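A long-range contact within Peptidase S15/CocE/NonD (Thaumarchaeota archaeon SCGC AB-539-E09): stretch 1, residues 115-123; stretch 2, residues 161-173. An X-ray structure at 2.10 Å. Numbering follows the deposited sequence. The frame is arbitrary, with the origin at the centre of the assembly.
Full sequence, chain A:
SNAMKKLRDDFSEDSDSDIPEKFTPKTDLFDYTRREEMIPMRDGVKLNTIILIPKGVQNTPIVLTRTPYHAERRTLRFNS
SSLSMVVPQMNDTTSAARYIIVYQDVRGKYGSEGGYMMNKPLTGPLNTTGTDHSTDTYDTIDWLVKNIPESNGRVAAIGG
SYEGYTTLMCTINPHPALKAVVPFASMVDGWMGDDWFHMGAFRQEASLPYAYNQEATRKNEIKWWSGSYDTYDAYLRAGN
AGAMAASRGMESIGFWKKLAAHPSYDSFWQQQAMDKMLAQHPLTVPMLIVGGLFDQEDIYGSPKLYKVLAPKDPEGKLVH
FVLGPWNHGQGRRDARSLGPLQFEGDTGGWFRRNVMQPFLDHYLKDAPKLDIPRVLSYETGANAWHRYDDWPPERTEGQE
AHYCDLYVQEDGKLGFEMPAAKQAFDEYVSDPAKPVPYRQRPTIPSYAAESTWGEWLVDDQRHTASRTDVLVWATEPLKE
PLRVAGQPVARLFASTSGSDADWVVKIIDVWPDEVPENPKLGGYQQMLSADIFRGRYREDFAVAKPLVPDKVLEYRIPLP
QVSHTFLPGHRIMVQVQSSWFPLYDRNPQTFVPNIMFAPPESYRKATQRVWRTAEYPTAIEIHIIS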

# COMPACT_ATOMS: atom_id res chain seq x y z
N GLY A 115 -39.54 -23.31 7.60
CA GLY A 115 -38.64 -23.30 8.74
C GLY A 115 -37.21 -23.57 8.32
O GLY A 115 -36.97 -24.21 7.29
N TYR A 116 -36.24 -23.06 9.10
CA TYR A 116 -34.85 -23.27 8.75
C TYR A 116 -34.15 -24.17 9.75
O TYR A 116 -34.08 -23.87 10.94
N MET A 117 -33.62 -25.29 9.24
CA MET A 117 -32.83 -26.25 10.00
C MET A 117 -31.42 -26.25 9.42
O MET A 117 -31.26 -26.54 8.24
N MET A 118 -30.42 -25.85 10.24
CA MET A 118 -29.00 -25.78 9.84
C MET A 118 -28.59 -27.09 9.16
O MET A 118 -28.68 -28.15 9.77
N ASN A 119 -28.16 -27.00 7.87
CA ASN A 119 -27.75 -28.16 7.05
C ASN A 119 -28.79 -29.28 7.18
O ASN A 119 -28.44 -30.41 7.55
N LYS A 120 -30.08 -28.94 6.94
CA LYS A 120 -31.22 -29.86 7.08
C LYS A 120 -30.88 -31.25 6.52
O LYS A 120 -30.56 -31.37 5.33
N PRO A 121 -30.87 -32.30 7.38
CA PRO A 121 -30.54 -33.64 6.88
C PRO A 121 -31.71 -34.29 6.14
O PRO A 121 -32.81 -33.73 6.11
N LEU A 122 -31.47 -35.48 5.55
CA LEU A 122 -32.50 -36.24 4.85
C LEU A 122 -33.62 -36.66 5.80
O LEU A 122 -33.36 -36.85 6.99
N THR A 123 -34.85 -36.86 5.27
CA THR A 123 -35.99 -37.32 6.06
C THR A 123 -35.62 -38.62 6.77
O THR A 123 -35.00 -39.51 6.16
N SER A 161 -18.85 -24.86 -0.14
CA SER A 161 -19.18 -24.84 1.30
C SER A 161 -20.62 -25.35 1.54
O SER A 161 -20.91 -26.51 1.22
N TYR A 162 -21.53 -24.49 2.09
CA TYR A 162 -22.94 -24.84 2.30
C TYR A 162 -23.61 -25.10 0.95
O TYR A 162 -24.42 -26.02 0.83
N GLU A 163 -23.23 -24.32 -0.09
CA GLU A 163 -23.73 -24.49 -1.45
C GLU A 163 -23.19 -25.80 -2.06
O GLU A 163 -23.78 -26.35 -2.97
N GLY A 164 -22.06 -26.28 -1.51
CA GLY A 164 -21.47 -27.55 -1.88
C GLY A 164 -22.22 -28.69 -1.24
O GLY A 164 -22.41 -29.74 -1.85
N TYR A 165 -22.69 -28.47 0.01
CA TYR A 165 -23.51 -29.42 0.77
C TYR A 165 -24.85 -29.61 0.05
O TYR A 165 -25.30 -30.74 -0.10
N THR A 166 -25.48 -28.50 -0.41
CA THR A 166 -26.76 -28.56 -1.12
C THR A 166 -26.57 -29.25 -2.48
O THR A 166 -27.47 -29.96 -2.92
N THR A 167 -25.39 -29.06 -3.13
CA THR A 167 -25.03 -29.70 -4.40
C THR A 167 -25.00 -31.24 -4.22
O THR A 167 -25.52 -31.97 -5.07
N LEU A 168 -24.42 -31.71 -3.09
CA LEU A 168 -24.36 -33.14 -2.77
C LEU A 168 -25.77 -33.72 -2.56
O LEU A 168 -26.03 -34.86 -2.95
N MET A 169 -26.67 -32.91 -1.95
CA MET A 169 -28.05 -33.33 -1.68
C MET A 169 -28.87 -33.48 -2.98
O MET A 169 -29.88 -34.19 -2.98
N CYS A 170 -28.41 -32.87 -4.10
CA CYS A 170 -29.06 -32.98 -5.42
C CYS A 170 -28.93 -34.41 -5.98
O CYS A 170 -29.76 -34.83 -6.79
N THR A 171 -27.88 -35.14 -5.55
CA THR A 171 -27.55 -36.49 -6.03
C THR A 171 -28.36 -37.60 -5.31
O THR A 171 -28.28 -38.75 -5.72
N ILE A 172 -29.12 -37.25 -4.25
CA ILE A 172 -29.97 -38.21 -3.53
C ILE A 172 -31.34 -38.23 -4.21
O ILE A 172 -31.97 -37.17 -4.32
N ASN A 173 -31.79 -39.43 -4.69
CA ASN A 173 -33.03 -39.61 -5.49
C ASN A 173 -33.07 -38.49 -6.56
O ASN A 173 -33.90 -37.57 -6.46

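A stretch of chain without regular secondary structure often leaves peptide groups without backbone partners, and the side chains of a neighbouring helix can supply some of them. The contact between residues 115-123 and the helix that begins at Tyr 162 illustrates how tyrosine serves this purpose, offering a ring for packing and a hydroxyl for the stray backbone.

The helix presents Tyr 162, Tyr 165 and Met 169 along one side, each with its CA-to-CB bond directed toward the irregular stretch; Ile 172, at the close of a type I turn that starts at Met 169, is directed the same way. Both tyrosines adopt chi1 t, which extends their rings across the gap. The hydroxyl of Tyr 162 is the polar hub. It accepts a hydrogen bond from the backbone amide of Asn 119 (N to OH 2.8 Å, with an N-H...O angle of 146°). It is also hydrogen-bonded to the hydroxyl of Tyr 116, OH to OH 2.8 Å, and to water 1, whose O lies 2.6 Å from Tyr 162 OH. That water donates in turn to the carbonyl of Met 117 (O to O 2.8 Å), so one buried hydroxyl serves an amide directly and a carbonyl through a bridge. Tyr 116, itself chi1 t, starts sideways, but its end comes nearer to the helix and so reaches this hub.

One helical turn on, Tyr 165 OH lies 2.7 Å from Lys 120 O and equally 2.7 Å from Asn 119 O. Two successive carbonyls thus converge on one hydroxyl, and its single proton cannot be assigned between them.

Asn 119 fits between the two rings, its chi1 m. Its ND2 sits over a face of each, 3.4 Å from CE2 of Tyr 162 and 3.6 Å from CD2 of Tyr 165, while CB makes a CH-pi contact 4.1 Å from the Tyr 165 ring centroid. The amide nitrogen does not go unpaired, being hydrogen-bonded elsewhere in the structure. Met 118 points away at CB, yet its SD returns to the edge of the Tyr 162 ring, 4.0 Å from CE2. The long all-t side chain of Lys 120 leads away, and its NZ is satisfied elsewhere.

Beyond the tyrosines the contact turns apolar. Leu 122 (chi1 m, chi2 t) starts sideways and brings its end closer, placing CD2 3.9 Å from SD of Met 169 and CD1 3.8 Å from CG2 of Ile 172. Tyrosine hydroxyls and a water serve the polar groups at one end; apolar packing closes the other.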

# COMPACT_ATOMS: atom_id res chain seq x y z
CB TYR A 116 -34.10 -21.93 8.60
CG TYR A 116 -32.63 -22.11 8.26
CD1 TYR A 116 -32.24 -22.66 7.05
CD2 TYR A 116 -31.64 -21.79 9.19
CE1 TYR A 116 -30.89 -22.87 6.75
CE2 TYR A 116 -30.29 -21.99 8.90
CZ TYR A 116 -29.92 -22.52 7.68
OH TYR A 116 -28.60 -22.72 7.38
CB MET A 117 -33.46 -27.66 9.92
CG MET A 117 -34.63 -27.86 10.85
SD MET A 117 -35.46 -29.46 10.58
CE MET A 117 -34.31 -30.56 11.40
CB MET A 118 -28.11 -25.51 11.08
CG MET A 118 -26.61 -25.52 10.78
SD MET A 118 -26.02 -24.05 9.91
CE MET A 118 -26.24 -22.78 11.18
CB ASN A 119 -26.35 -28.67 7.46
CG ASN A 119 -25.26 -27.66 7.28
OD1 ASN A 119 -24.75 -27.09 8.25
ND2 ASN A 119 -24.83 -27.45 6.04
CB LYS A 120 -32.47 -29.28 6.41
CG LYS A 120 -33.76 -29.93 6.88
CD LYS A 120 -34.94 -29.48 6.06
CE LYS A 120 -36.23 -29.99 6.63
NZ LYS A 120 -37.40 -29.57 5.80
CB PRO A 121 -30.19 -34.41 8.15
CG PRO A 121 -30.98 -33.75 9.23
CD PRO A 121 -31.21 -32.32 8.82
CB LEU A 122 -31.90 -37.51 4.22
CG LEU A 122 -31.02 -37.36 2.98
CD1 LEU A 122 -30.60 -38.72 2.48
CD2 LEU A 122 -31.75 -36.62 1.85
CB THR A 123 -37.26 -37.48 5.20
OG1 THR A 123 -37.01 -38.40 4.13
CG2 THR A 123 -37.77 -36.16 4.64
CB SER A 161 -18.98 -23.43 1.86
OG SER A 161 -18.80 -23.46 3.27
CB TYR A 162 -23.67 -23.70 3.05
CG TYR A 162 -24.91 -24.13 3.81
CD1 TYR A 162 -26.06 -24.52 3.14
CD2 TYR A 162 -24.97 -24.01 5.19
CE1 TYR A 162 -27.23 -24.86 3.83
CE2 TYR A 162 -26.13 -24.34 5.90
CZ TYR A 162 -27.26 -24.75 5.21
OH TYR A 162 -28.41 -25.07 5.90
CB GLU A 163 -23.37 -23.29 -2.33
CG GLU A 163 -24.04 -22.00 -1.87
CD GLU A 163 -23.58 -20.73 -2.57
OE1 GLU A 163 -22.73 -20.81 -3.48
OE2 GLU A 163 -24.08 -19.64 -2.19
CB TYR A 165 -23.71 -28.93 2.22
CG TYR A 165 -24.81 -29.62 2.99
CD1 TYR A 165 -24.58 -30.81 3.67
CD2 TYR A 165 -26.09 -29.07 3.07
CE1 TYR A 165 -25.59 -31.46 4.38
CE2 TYR A 165 -27.11 -29.72 3.76
CZ TYR A 165 -26.85 -30.90 4.43
OH TYR A 165 -27.84 -31.53 5.14
CB THR A 166 -27.41 -27.19 -1.26
OG1 THR A 166 -26.57 -26.33 -2.02
CG2 THR A 166 -27.76 -26.56 0.08
CB THR A 167 -23.67 -29.14 -4.91
OG1 THR A 167 -23.83 -27.77 -5.27
CG2 THR A 167 -23.11 -29.93 -6.09
CB LEU A 168 -23.51 -33.39 -1.52
CG LEU A 168 -22.02 -33.09 -1.62
CD1 LEU A 168 -21.38 -33.13 -0.25
CD2 LEU A 168 -21.31 -34.07 -2.56
CB MET A 169 -28.74 -32.35 -0.72
CG MET A 169 -28.30 -32.52 0.73
SD MET A 169 -28.87 -34.08 1.46
CE MET A 169 -28.26 -33.92 3.07
CB CYS A 170 -28.49 -31.96 -6.40
SG CYS A 170 -28.71 -30.23 -5.91
CB THR A 171 -26.03 -36.75 -5.91
OG1 THR A 171 -25.67 -36.94 -4.55
CG2 THR A 171 -25.20 -35.64 -6.53
CB ILE A 172 -30.06 -37.89 -2.01
CG1 ILE A 172 -28.66 -37.82 -1.34
CG2 ILE A 172 -31.01 -38.87 -1.28
CD1 ILE A 172 -27.76 -39.12 -1.46
CB ASN A 173 -34.28 -39.61 -4.60
CG ASN A 173 -34.23 -40.60 -3.46
OD1 ASN A 173 -34.25 -40.23 -2.28
ND2 ASN A 173 -34.16 -41.89 -3.79
O HOH W 1 -30.75 -26.15 5.53